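Local structure of copper homeostasis protein CutC (Streptococcus agalactiae, 2BDQ) at residues M1-F6 / I21-E26; F147-L152 / E180-G185; P38-I43 / V86-D91; C7-T12 / L27-A32. The protein probably binds copper ions and is thought to take part in cytoplasmic copper homeostasis. One frame throughout, in Å; residues are numbered along the deposited sequence.

Contact 1 (M1-F6 / I21-E26); sequences MILREF and IISRVE
Strands 3-6 and 24-26 run parallel, their directions 36° apart, and the main chains are joined by bonds from S23 N to R4 O, from F6 N to R24 O (2.9 Å) and from E26 N to F6 O (2.8 Å). Where the chains diverge, water 1 steps between them, accepting from R4 N and donating to I21 O. E5 and R24 are paired across the strands and point to the same side of the sheet. E5 stands extended, CG anti to its backbone N (chi1 173°), whereas R24 bends at chi3 (63°) and comes in side-on. Both NE (2.8 Å) and NH2 (3.0 Å) of R24 grip the single oxygen OE1 of E5, which lies in the guanidinium plane. NE uses the anti lone pair of OE1, and NH2 meets it from above the carboxylate plane. The long, flat arginine head suits this double donation, and L3 covers one of its faces with CD2, 3.8 Å from R24 NH1. Tight packing marks S23, whose OG sits 3.0 Å from L3 CG. The other E5 oxygen, OE2, is bonded to H205 ND1 and lies 4.4 Å from E26 OE2, a close pair of like charges. On the opposite side, F6 turns its CB to the CD1 tip of I22, 3.7 Å away, an apolar contact on the face that also carries V25. In the closed barrel, strand 203-206 flanks the far edge of strand 3-9, S23 reaches S56 through the backbone, and helix 192-199 packs Y192 against I2 and R4.

Contact 2 (F147-L152 / E180-G185); sequences FTRILL and EIMVGG
The guanidinium of R149 is met at its edge, near its plane, by the methyl CE of selenomethionine M182, which lies 3.9 Å from NE; the contact is therefore edge-on rather than a stack over a face. R149 starts with CG between the backbone N and the carbonyl carbon (chi1 61°) and then runs extended, while M182 bends at its last torsion to deliver the methyl. The flexible selenoether chain of this selenomethionine suits this, since it can fold beside both the arginine and L151, whose CD1 lies 3.9 Å from M182 CG. E180 shares that side: its CB touches R149 CB at 3.6 Å, but its carboxylate leads away to K202 and Q203. Behind, I150 and I181 lie side by side, and L152 CD2 reaches I181 CD1 at 4.2 Å, branched residues filling the sheet's other side. The parallel strands are zipped by five backbone bonds, from E180 N to T148 O at one end to G184 N to L152 O at the other. The straightest is L152 N to M182 O, at 167°. G184 lacks a CB, and L151 CD1 occupies that place, 3.7 Å from G184 N. The pair forms the beta-alpha-beta unit whose crossover is helix 165-175, which packs on I181 and L152. Helix 135-144 covers I150, while strands 121-123 and 203-206 pair along the outer edges.

Contact 3 (P38-I43 / V86-D91); sequences PSYGVI and VELESD
A leucine methyl lies over one face of a tyrosine ring, offset toward its rim, while a carboxylate oxygen holds the same ring's hydroxyl: L88 CD1 is 3.8 Å from the centroid of the Y40 ring, 16° off its normal, a CH-pi contact. At the edge, Y40 OH donates to E87 OE1 at 3.0 Å, meeting that oxygen from above the carboxylate plane, the ring and the carboxylate standing 84° apart. The other oxygen, E87 OE2, forms a salt bridge with R84, so the glutamate serves two partners. Tyrosine fits because it offers both an apolar face and a polar tip. The second methyl, L88 CD2, lies beneath Y40 OH, and L88 CD1 also packs against I43 CG2 at 3.5 Å. S90 OG, beside I43 CG2, is hydrogen-bonded to A85 O and N47 OD1. Helix 72-87 ends here in a Schellman motif, with E89 as the C-prime residue of positive phi. Helix 40-52 begins with S39 as N-cap, its OG accepting from V42 N (3.2 Å), and that OG is also bonded to D81 of the second subunit. Thus the start of helix 40-52 meets the end of helix 72-87, and I43 and S90 both rest on V59 of strand 56-60.

Contact 4 (C7-T12 / L27-A32); sequences CAENLT and LCDNLA
In this TIM barrel the first two parallel strands, 3-9 and 24-28, end side by side, and E9 spans the loop that leaves the second. Its chain is extended, CG anti to the backbone N (chi1 176°). CB touches the L31 methyl CD1 at 3.7 Å, the two side chains sliding past each other in opposite directions. CG comes next, 3.3 Å from D29 OD1. At the tip OE1 accepts a nearly straight bond from L31 N (2.9 Å), met from above the carboxylate plane, and a second from water 2, which itself accepts from A32 N. A glutamate is long enough to tie down this turn, which starts the short 3-10 segment. OE2 lies near D29 OD1 and has a weak bond from N30 of the second subunit. D29 is hydrogen-bonded to T36 and N30 of that subunit, polar partners that may ease the closeness of the two carboxylates. The strand ends are held by N10 N to C28 O (3.0 Å), nearly along the carbonyl axis, and by a weak bond from C28 N to A8 O. N10 has a positive phi of 64°, turning the chain out of the strand. Two small, polarisable thiols fit beside L31: C7 SG stands 4.4 Å from C28 SG, too far for a disulfide, and 3.8 Å from the L31 methyl CD2.

Along the chain, contacts 1 and 4 interlace, since both use strands 3-9 and 24-28; contact 3 follows and contact 2 comes last. Contacts 1 and 4, centres about 15 Å apart, join where the E26 carbonyl reaches A8 N, as successive parts of one strand pair. Contact 2, on strands 149-152 and 180-183, faces contact 1 across the barrel interior, centres about 13 Å apart, where the like-charged R24 NH2 and R149 NE come within 3.2 Å. Contact 3 lies outside, about 13 Å from contact 4 between centres, with V42 and P38 packing on L27. Contacts 3 and 4 border the second subunit, so this side of the closed barrel takes part in the dimer interface.

Contact 1 (M1-F6 / I21-E26)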
loop_
_atom_site.group_PDB
_atom_site.type_symbol
_atom_site.label_atom_id
_atom_site.label_comp_id
_atom_site.label_asym_id
_atom_site.label_seq_id
_atom_site.Cartn_x
_atom_site.Cartn_y
_atom_site.Cartn_z
HETATM N N MSE A 1 -14.186 18.157 -22.865
HETATM C CA MSE A 1 -13.401 19.407 -22.646
HETATM C C MSE A 1 -12.129 19.081 -21.847
HETATM O O MSE A 1 -11.176 18.531 -22.404
HETATM C CB MSE A 1 -14.267 20.423 -21.903
HETATM C CG MSE A 1 -14.023 21.852 -22.338
HETATM SE SE MSE A 1 -12.185 22.398 -22.020
HETATM C CE MSE A 1 -12.533 23.887 -20.797
ATOM N N ILE A 2 -12.099 19.429 -20.559
ATOM C CA ILE A 2 -10.937 19.118 -19.730
ATOM C C ILE A 2 -11.073 17.679 -19.236
ATOM O O ILE A 2 -12.133 17.273 -18.753
ATOM C CB ILE A 2 -10.829 20.054 -18.497
ATOM C CG1 ILE A 2 -10.726 21.509 -18.949
ATOM C CG2 ILE A 2 -9.590 19.708 -17.674
ATOM C CD1 ILE A 2 -9.543 21.773 -19.852
ATOM N N LEU A 3 -9.998 16.910 -19.363
ATOM C CA LEU A 3 -9.999 15.516 -18.933
ATOM C C LEU A 3 -9.664 15.467 -17.443
ATOM O O LEU A 3 -8.632 15.982 -17.021
ATOM C CB LEU A 3 -8.960 14.742 -19.750
ATOM C CG LEU A 3 -8.944 13.211 -19.764
ATOM C CD1 LEU A 3 -8.200 12.741 -21.016
ATOM C CD2 LEU A 3 -8.277 12.673 -18.500
ATOM N N ARG A 4 -10.544 14.871 -16.645
ATOM C CA ARG A 4 -10.313 14.774 -15.206
ATOM C C ARG A 4 -9.892 13.384 -14.745
ATOM O O ARG A 4 -10.509 12.384 -15.112
ATOM C CB ARG A 4 -11.558 15.207 -14.429
ATOM C CG ARG A 4 -11.721 16.719 -14.335
ATOM C CD ARG A 4 -12.876 17.105 -13.410
ATOM N NE ARG A 4 -14.171 17.017 -14.077
ATOM C CZ ARG A 4 -15.324 17.352 -13.503
ATOM N NH1 ARG A 4 -16.458 17.247 -14.184
ATOM N NH2 ARG A 4 -15.344 17.787 -12.243
ATOM N N GLU A 5 -8.838 13.335 -13.935
ATOM C CA GLU A 5 -8.307 12.082 -13.400
ATOM C C GLU A 5 -8.463 12.016 -11.885
ATOM O O GLU A 5 -7.991 12.889 -11.155
ATOM C CB GLU A 5 -6.825 11.949 -13.760
ATOM C CG GLU A 5 -6.115 10.764 -13.116
ATOM C CD GLU A 5 -4.657 10.646 -13.552
ATOM O OE1 GLU A 5 -4.418 10.428 -14.763
ATOM O OE2 GLU A 5 -3.753 10.774 -12.687
ATOM N N PHE A 6 -9.125 10.975 -11.410
ATOM C CA PHE A 6 -9.315 10.807 -9.984
ATOM C C PHE A 6 -8.202 9.956 -9.358
ATOM O O PHE A 6 -7.888 8.870 -9.848
ATOM C CB PHE A 6 -10.679 10.178 -9.725
ATOM C CG PHE A 6 -10.919 9.840 -8.291
ATOM C CD1 PHE A 6 -11.031 8.514 -7.887
ATOM C CD2 PHE A 6 -11.018 10.843 -7.337
ATOM C CE1 PHE A 6 -11.237 8.193 -6.544
ATOM C CE2 PHE A 6 -11.224 10.533 -5.993
ATOM C CZ PHE A 6 -11.336 9.207 -5.598
ATOM N N ILE A 21 -17.921 12.250 -16.181
ATOM C CA ILE A 21 -17.110 13.321 -15.605
ATOM C C ILE A 21 -15.659 12.907 -15.349
ATOM O O ILE A 21 -14.735 13.711 -15.503
ATOM C CB ILE A 21 -17.725 13.831 -14.282
ATOM C CG1 ILE A 21 -18.170 12.649 -13.428
ATOM C CG2 ILE A 21 -18.902 14.764 -14.574
ATOM C CD1 ILE A 21 -18.897 13.049 -12.153
ATOM N N ILE A 22 -15.457 11.657 -14.950
ATOM C CA ILE A 22 -14.113 11.157 -14.693
ATOM C C ILE A 22 -13.747 10.134 -15.754
ATOM O O ILE A 22 -14.384 9.089 -15.867
ATOM C CB ILE A 22 -14.020 10.523 -13.297
ATOM C CG1 ILE A 22 -14.169 11.625 -12.240
ATOM C CG2 ILE A 22 -12.697 9.772 -13.147
ATOM C CD1 ILE A 22 -14.124 11.139 -10.814
ATOM N N SER A 23 -12.721 10.434 -16.542
ATOM C CA SER A 23 -12.330 9.517 -17.600
ATOM C C SER A 23 -11.200 8.568 -17.216
ATOM O O SER A 23 -11.035 7.519 -17.831
ATOM C CB SER A 23 -11.954 10.297 -18.867
ATOM O OG SER A 23 -10.953 11.270 -18.612
ATOM N N ARG A 24 -10.445 8.913 -16.184
ATOM C CA ARG A 24 -9.336 8.068 -15.783
ATOM C C ARG A 24 -9.092 8.148 -14.286
ATOM O O ARG A 24 -9.434 9.135 -13.634
ATOM C CB ARG A 24 -8.087 8.510 -16.541
ATOM C CG ARG A 24 -6.929 7.554 -16.541
ATOM C CD ARG A 24 -5.897 8.028 -17.555
ATOM N NE ARG A 24 -5.351 9.325 -17.181
ATOM C CZ ARG A 24 -5.181 10.350 -18.014
ATOM N NH1 ARG A 24 -5.515 10.251 -19.293
ATOM N NH2 ARG A 24 -4.674 11.489 -17.557
ATOM N N VAL A 25 -8.499 7.095 -13.745
ATOM C CA VAL A 25 -8.197 7.062 -12.329
ATOM C C VAL A 25 -6.760 6.615 -12.142
ATOM O O VAL A 25 -6.263 5.764 -12.883
ATOM C CB VAL A 25 -9.186 6.122 -11.571
ATOM C CG1 VAL A 25 -9.592 4.991 -12.467
ATOM C CG2 VAL A 25 -8.550 5.581 -10.303
ATOM N N GLU A 26 -6.077 7.237 -11.186
ATOM C CA GLU A 26 -4.709 6.861 -10.885
ATOM C C GLU A 26 -4.862 5.907 -9.713
ATOM O O GLU A 26 -5.274 6.313 -8.626
ATOM C CB GLU A 26 -3.860 8.063 -10.460
ATOM C CG GLU A 26 -2.400 7.680 -10.200
ATOM C CD GLU A 26 -1.585 8.786 -9.552
ATOM O OE1 GLU A 26 -1.948 9.229 -8.440
ATOM O OE2 GLU A 26 -0.569 9.210 -10.152
HETATM O O HOH W 1 -12.823 13.581 -17.464
#

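Contact 2 (F147-L152 / E180-G185)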
loop_
_atom_site.group_PDB
_atom_site.type_symbol
_atom_site.label_atom_id
_atom_site.label_comp_id
_atom_site.label_asym_id
_atom_site.label_seq_id
_atom_site.Cartn_x
_atom_site.Cartn_y
_atom_site.Cartn_z
ATOM N N PHE A 147 7.791 8.901 -23.023
ATOM C CA PHE A 147 6.742 9.137 -22.032
ATOM C C PHE A 147 5.538 9.833 -22.665
ATOM O O PHE A 147 5.698 10.660 -23.557
ATOM C CB PHE A 147 7.291 9.985 -20.884
ATOM C CG PHE A 147 7.852 9.176 -19.757
ATOM C CD1 PHE A 147 7.112 8.980 -18.588
ATOM C CD2 PHE A 147 9.115 8.592 -19.860
ATOM C CE1 PHE A 147 7.621 8.214 -17.542
ATOM C CE2 PHE A 147 9.627 7.824 -18.816
ATOM C CZ PHE A 147 8.871 7.637 -17.649
ATOM N N THR A 148 4.342 9.502 -22.184
ATOM C CA THR A 148 3.088 10.065 -22.691
ATOM C C THR A 148 2.663 11.367 -22.017
ATOM O O THR A 148 2.190 12.282 -22.681
ATOM C CB THR A 148 1.946 9.031 -22.563
ATOM O OG1 THR A 148 2.305 7.841 -23.276
ATOM C CG2 THR A 148 0.649 9.578 -23.141
ATOM N N ARG A 149 2.799 11.447 -20.698
ATOM C CA ARG A 149 2.445 12.673 -19.997
ATOM C C ARG A 149 3.215 12.865 -18.707
ATOM O O ARG A 149 3.889 11.953 -18.215
ATOM C CB ARG A 149 0.934 12.758 -19.725
ATOM C CG ARG A 149 0.383 11.664 -18.870
ATOM C CD ARG A 149 -1.083 11.912 -18.503
ATOM N NE ARG A 149 -1.657 10.647 -18.068
ATOM C CZ ARG A 149 -2.006 9.675 -18.901
ATOM N NH1 ARG A 149 -1.855 9.848 -20.210
ATOM N NH2 ARG A 149 -2.457 8.515 -18.430
ATOM N N ILE A 150 3.106 14.077 -18.179
ATOM C CA ILE A 150 3.784 14.472 -16.961
ATOM C C ILE A 150 2.783 15.096 -16.001
ATOM O O ILE A 150 2.037 16.014 -16.369
ATOM C CB ILE A 150 4.875 15.533 -17.247
ATOM C CG1 ILE A 150 5.789 15.056 -18.373
ATOM C CG2 ILE A 150 5.678 15.804 -15.986
ATOM C CD1 ILE A 150 6.847 16.068 -18.772
ATOM N N LEU A 151 2.776 14.580 -14.778
ATOM C CA LEU A 151 1.920 15.077 -13.711
ATOM C C LEU A 151 2.808 15.969 -12.861
ATOM O O LEU A 151 3.815 15.512 -12.316
ATOM C CB LEU A 151 1.377 13.919 -12.869
ATOM C CG LEU A 151 0.665 14.357 -11.585
ATOM C CD1 LEU A 151 -0.493 15.276 -11.933
ATOM C CD2 LEU A 151 0.171 13.141 -10.821
ATOM N N LEU A 152 2.443 17.242 -12.755
ATOM C CA LEU A 152 3.246 18.183 -11.988
ATOM C C LEU A 152 2.421 19.222 -11.241
ATOM O O LEU A 152 1.262 19.471 -11.567
ATOM C CB LEU A 152 4.248 18.870 -12.920
ATOM C CG LEU A 152 3.728 19.544 -14.192
ATOM C CD1 LEU A 152 3.140 20.917 -13.858
ATOM C CD2 LEU A 152 4.878 19.710 -15.171
ATOM N N GLU A 180 1.949 15.354 -23.069
ATOM C CA GLU A 180 0.877 15.976 -22.297
ATOM C C GLU A 180 1.267 16.411 -20.896
ATOM O O GLU A 180 1.994 15.713 -20.194
ATOM C CB GLU A 180 -0.323 15.024 -22.203
ATOM C CG GLU A 180 -1.197 14.955 -23.457
ATOM C CD GLU A 180 -1.884 16.289 -23.783
ATOM O OE1 GLU A 180 -1.315 17.086 -24.570
ATOM O OE2 GLU A 180 -2.987 16.554 -23.238
ATOM N N ILE A 181 0.756 17.567 -20.491
ATOM C CA ILE A 181 1.021 18.095 -19.164
ATOM C C ILE A 181 -0.277 18.008 -18.346
ATOM O O ILE A 181 -1.339 18.453 -18.787
ATOM C CB ILE A 181 1.460 19.567 -19.219
ATOM C CG1 ILE A 181 2.797 19.691 -19.958
ATOM C CG2 ILE A 181 1.539 20.125 -17.807
ATOM C CD1 ILE A 181 3.984 19.099 -19.228
HETATM N N MSE A 182 -0.184 17.444 -17.148
HETATM C CA MSE A 182 -1.344 17.316 -16.286
HETATM C C MSE A 182 -1.065 17.999 -14.953
HETATM O O MSE A 182 0.009 17.837 -14.385
HETATM C CB MSE A 182 -1.682 15.831 -16.081
HETATM C CG MSE A 182 -2.776 15.576 -15.043
HETATM SE SE MSE A 182 -3.527 13.782 -15.090
HETATM C CE MSE A 182 -1.922 12.720 -14.785
ATOM N N VAL A 183 -2.024 18.772 -14.458
ATOM C CA VAL A 183 -1.821 19.444 -13.179
ATOM C C VAL A 183 -2.331 18.603 -12.016
ATOM O O VAL A 183 -3.360 17.929 -12.121
ATOM C CB VAL A 183 -2.515 20.822 -13.138
ATOM C CG1 VAL A 183 -1.787 21.781 -14.047
ATOM C CG2 VAL A 183 -3.978 20.690 -13.559
ATOM N N GLY A 184 -1.584 18.652 -10.916
ATOM C CA GLY A 184 -1.932 17.919 -9.715
ATOM C C GLY A 184 -1.436 18.652 -8.480
ATOM O O GLY A 184 -0.680 19.624 -8.590
ATOM N N GLY A 185 -1.862 18.187 -7.307
ATOM C CA GLY A 185 -1.462 18.807 -6.054
ATOM C C GLY A 185 -2.272 20.057 -5.754
ATOM O O GLY A 185 -1.928 21.144 -6.207
#

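Contact 3 (P38-I43 / V86-D91)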
loop_
_atom_site.group_PDB
_atom_site.type_symbol
_atom_site.label_atom_id
_atom_site.label_comp_id
_atom_site.label_asym_id
_atom_site.label_seq_id
_atom_site.Cartn_x
_atom_site.Cartn_y
_atom_site.Cartn_z
ATOM N N PRO A 38 -0.258 -0.445 -5.513
ATOM C CA PRO A 38 -1.302 -1.194 -4.803
ATOM C C PRO A 38 -1.065 -2.704 -4.910
ATOM O O PRO A 38 -0.245 -3.154 -5.711
ATOM C CB PRO A 38 -2.588 -0.748 -5.506
ATOM C CG PRO A 38 -2.125 -0.495 -6.911
ATOM C CD PRO A 38 -0.804 0.213 -6.717
ATOM N N SER A 39 -1.776 -3.484 -4.101
ATOM C CA SER A 39 -1.619 -4.933 -4.119
ATOM C C SER A 39 -2.061 -5.518 -5.464
ATOM O O SER A 39 -2.759 -4.859 -6.247
ATOM C CB SER A 39 -2.433 -5.570 -2.992
ATOM O OG SER A 39 -3.826 -5.554 -3.292
ATOM N N TYR A 40 -1.649 -6.754 -5.732
ATOM C CA TYR A 40 -2.007 -7.421 -6.981
ATOM C C TYR A 40 -3.525 -7.539 -7.096
ATOM O O TYR A 40 -4.099 -7.267 -8.143
ATOM C CB TYR A 40 -1.382 -8.817 -7.029
ATOM C CG TYR A 40 -1.580 -9.561 -8.336
ATOM C CD1 TYR A 40 -0.623 -9.503 -9.345
ATOM C CD2 TYR A 40 -2.697 -10.367 -8.535
ATOM C CE1 TYR A 40 -0.768 -10.245 -10.527
ATOM C CE2 TYR A 40 -2.858 -11.111 -9.702
ATOM C CZ TYR A 40 -1.889 -11.050 -10.690
ATOM O OH TYR A 40 -2.028 -11.803 -11.825
ATOM N N GLY A 41 -4.167 -7.950 -6.011
ATOM C CA GLY A 41 -5.610 -8.094 -6.024
ATOM C C GLY A 41 -6.329 -6.799 -6.360
ATOM O O GLY A 41 -7.308 -6.804 -7.107
ATOM N N VAL A 42 -5.856 -5.688 -5.802
ATOM C CA VAL A 42 -6.468 -4.395 -6.064
ATOM C C VAL A 42 -6.327 -4.010 -7.536
ATOM O O VAL A 42 -7.273 -3.517 -8.140
ATOM C CB VAL A 42 -5.840 -3.291 -5.173
ATOM C CG1 VAL A 42 -6.167 -1.909 -5.732
ATOM C CG2 VAL A 42 -6.383 -3.399 -3.759
ATOM N N ILE A 43 -5.151 -4.237 -8.113
ATOM C CA ILE A 43 -4.921 -3.894 -9.520
ATOM C C ILE A 43 -5.835 -4.705 -10.451
ATOM O O ILE A 43 -6.496 -4.154 -11.338
ATOM C CB ILE A 43 -3.436 -4.134 -9.915
ATOM C CG1 ILE A 43 -2.526 -3.188 -9.120
ATOM C CG2 ILE A 43 -3.236 -3.884 -11.409
ATOM C CD1 ILE A 43 -1.034 -3.441 -9.332
ATOM N N VAL A 86 1.047 -4.747 -16.341
ATOM C CA VAL A 86 0.731 -4.940 -17.749
ATOM C C VAL A 86 -0.061 -6.225 -17.992
ATOM O O VAL A 86 -1.017 -6.226 -18.763
ATOM C CB VAL A 86 2.010 -4.942 -18.624
ATOM C CG1 VAL A 86 3.028 -5.895 -18.054
ATOM C CG2 VAL A 86 1.669 -5.342 -20.052
ATOM N N GLU A 87 0.308 -7.316 -17.331
ATOM C CA GLU A 87 -0.418 -8.565 -17.542
ATOM C C GLU A 87 -1.855 -8.441 -17.034
ATOM O O GLU A 87 -2.719 -9.201 -17.442
ATOM C CB GLU A 87 0.284 -9.748 -16.857
ATOM C CG GLU A 87 0.070 -9.833 -15.354
ATOM C CD GLU A 87 0.660 -11.096 -14.734
ATOM O OE1 GLU A 87 0.353 -11.377 -13.555
ATOM O OE2 GLU A 87 1.433 -11.805 -15.415
ATOM N N LEU A 88 -2.098 -7.478 -16.149
ATOM C CA LEU A 88 -3.431 -7.245 -15.602
ATOM C C LEU A 88 -4.211 -6.212 -16.420
ATOM O O LEU A 88 -5.238 -5.696 -15.975
ATOM C CB LEU A 88 -3.331 -6.796 -14.138
ATOM C CG LEU A 88 -2.886 -7.908 -13.176
ATOM C CD1 LEU A 88 -2.694 -7.364 -11.770
ATOM C CD2 LEU A 88 -3.937 -9.016 -13.178
ATOM N N GLU A 89 -3.688 -5.907 -17.608
ATOM C CA GLU A 89 -4.307 -4.983 -18.552
ATOM C C GLU A 89 -4.434 -3.527 -18.113
ATOM O O GLU A 89 -5.414 -2.859 -18.452
ATOM C CB GLU A 89 -5.688 -5.512 -18.956
ATOM C CG GLU A 89 -5.668 -6.894 -19.603
ATOM C CD GLU A 89 -7.063 -7.446 -19.853
ATOM O OE1 GLU A 89 -7.814 -6.841 -20.653
ATOM O OE2 GLU A 89 -7.415 -8.482 -19.243
ATOM N N SER A 90 -3.453 -3.028 -17.367
ATOM C CA SER A 90 -3.491 -1.635 -16.944
ATOM C C SER A 90 -3.322 -0.765 -18.193
ATOM O O SER A 90 -2.659 -1.162 -19.156
ATOM C CB SER A 90 -2.374 -1.349 -15.941
ATOM O OG SER A 90 -2.532 -2.140 -14.774
ATOM N N ASP A 91 -3.924 0.417 -18.173
ATOM C CA ASP A 91 -3.862 1.327 -19.310
ATOM C C ASP A 91 -2.645 2.234 -19.311
ATOM O O ASP A 91 -2.208 2.687 -20.372
ATOM C CB ASP A 91 -5.129 2.170 -19.347
ATOM C CG ASP A 91 -6.366 1.328 -19.547
ATOM O OD1 ASP A 91 -6.535 0.786 -20.663
ATOM O OD2 ASP A 91 -7.154 1.189 -18.586
#

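Contact 4 (C7-T12 / L27-A32)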
loop_
_atom_site.group_PDB
_atom_site.type_symbol
_atom_site.label_atom_id
_atom_site.label_comp_id
_atom_site.label_asym_id
_atom_site.label_seq_id
_atom_site.Cartn_x
_atom_site.Cartn_y
_atom_site.Cartn_z
ATOM N N CYS A 7 -7.610 10.470 -8.282
ATOM C CA CYS A 7 -6.537 9.791 -7.560
ATOM C C CYS A 7 -7.181 8.971 -6.439
ATOM O O CYS A 7 -7.718 9.527 -5.482
ATOM C CB CYS A 7 -5.569 10.830 -6.975
ATOM S SG CYS A 7 -4.126 10.151 -6.086
ATOM N N ALA A 8 -7.119 7.650 -6.562
ATOM C CA ALA A 8 -7.731 6.759 -5.589
ATOM C C ALA A 8 -6.748 5.936 -4.776
ATOM O O ALA A 8 -5.602 5.742 -5.168
ATOM C CB ALA A 8 -8.708 5.811 -6.310
ATOM N N GLU A 9 -7.206 5.472 -3.624
ATOM C CA GLU A 9 -6.406 4.597 -2.784
ATOM C C GLU A 9 -7.284 3.360 -2.737
ATOM O O GLU A 9 -8.348 3.373 -2.104
ATOM C CB GLU A 9 -6.217 5.169 -1.374
ATOM C CG GLU A 9 -5.455 4.219 -0.454
ATOM C CD GLU A 9 -5.230 4.776 0.935
ATOM O OE1 GLU A 9 -4.538 5.811 1.057
ATOM O OE2 GLU A 9 -5.743 4.179 1.909
ATOM N N ASN A 10 -6.863 2.313 -3.446
ATOM C CA ASN A 10 -7.627 1.071 -3.506
ATOM C C ASN A 10 -8.965 1.344 -4.188
ATOM O O ASN A 10 -9.107 2.363 -4.863
ATOM C CB ASN A 10 -7.799 0.526 -2.097
ATOM C CG ASN A 10 -6.460 0.273 -1.428
ATOM O OD1 ASN A 10 -6.332 0.373 -0.209
ATOM N ND2 ASN A 10 -5.451 -0.061 -2.234
ATOM N N LEU A 11 -9.957 0.478 -4.029
ATOM C CA LEU A 11 -11.199 0.742 -4.743
ATOM C C LEU A 11 -12.405 1.109 -3.920
ATOM O O LEU A 11 -13.539 1.024 -4.380
ATOM C CB LEU A 11 -11.517 -0.420 -5.682
ATOM C CG LEU A 11 -11.372 -1.846 -5.179
ATOM C CD1 LEU A 11 -12.655 -2.267 -4.471
ATOM C CD2 LEU A 11 -11.089 -2.760 -6.364
ATOM N N THR A 12 -12.135 1.577 -2.713
ATOM C CA THR A 12 -13.167 1.978 -1.778
ATOM C C THR A 12 -14.076 3.083 -2.315
ATOM O O THR A 12 -15.295 3.007 -2.185
ATOM C CB THR A 12 -12.533 2.474 -0.466
ATOM O OG1 THR A 12 -11.562 1.522 -0.017
ATOM C CG2 THR A 12 -13.588 2.648 0.601
ATOM N N LEU A 27 -4.545 4.639 -9.943
ATOM C CA LEU A 27 -4.676 3.620 -8.915
ATOM C C LEU A 27 -3.398 3.437 -8.089
ATOM O O LEU A 27 -2.332 3.147 -8.623
ATOM C CB LEU A 27 -5.059 2.278 -9.563
ATOM C CG LEU A 27 -5.828 1.209 -8.772
ATOM C CD1 LEU A 27 -5.541 -0.176 -9.335
ATOM C CD2 LEU A 27 -5.416 1.251 -7.320
ATOM N N CYS A 28 -3.511 3.621 -6.782
ATOM C CA CYS A 28 -2.381 3.417 -5.895
ATOM C C CYS A 28 -2.881 3.146 -4.487
ATOM O O CYS A 28 -4.087 3.032 -4.256
ATOM C CB CYS A 28 -1.420 4.619 -5.918
ATOM S SG CYS A 28 -2.152 6.272 -6.016
ATOM N N ASP A 29 -1.957 2.990 -3.551
ATOM C CA ASP A 29 -2.339 2.763 -2.172
ATOM C C ASP A 29 -1.485 3.734 -1.370
ATOM O O ASP A 29 -0.728 4.520 -1.947
ATOM C CB ASP A 29 -2.053 1.306 -1.777
ATOM C CG ASP A 29 -2.530 0.971 -0.373
ATOM O OD1 ASP A 29 -3.511 1.577 0.100
ATOM O OD2 ASP A 29 -1.937 0.085 0.264
ATOM N N ASN A 30 -1.636 3.714 -0.050
ATOM C CA ASN A 30 -0.836 4.559 0.821
ATOM C C ASN A 30 -0.752 6.018 0.351
ATOM O O ASN A 30 0.345 6.528 0.122
ATOM C CB ASN A 30 0.581 3.975 0.887
ATOM C CG ASN A 30 1.342 4.398 2.129
ATOM O OD1 ASN A 30 1.023 5.404 2.758
ATOM N ND2 ASN A 30 2.369 3.631 2.476
ATOM N N LEU A 31 -1.886 6.699 0.209
ATOM C CA LEU A 31 -1.831 8.095 -0.218
ATOM C C LEU A 31 -1.207 8.999 0.841
ATOM O O LEU A 31 -0.794 10.123 0.547
ATOM C CB LEU A 31 -3.225 8.602 -0.586
ATOM C CG LEU A 31 -3.750 8.011 -1.901
ATOM C CD1 LEU A 31 -5.113 8.607 -2.235
ATOM C CD2 LEU A 31 -2.763 8.300 -3.014
ATOM N N ALA A 32 -1.126 8.507 2.075
ATOM C CA ALA A 32 -0.533 9.290 3.147
ATOM C C ALA A 32 0.934 9.588 2.849
ATOM O O ALA A 32 1.479 10.586 3.320
ATOM C CB ALA A 32 -0.649 8.544 4.468
HETATM O O HOH W 2 -2.656 6.255 3.345
#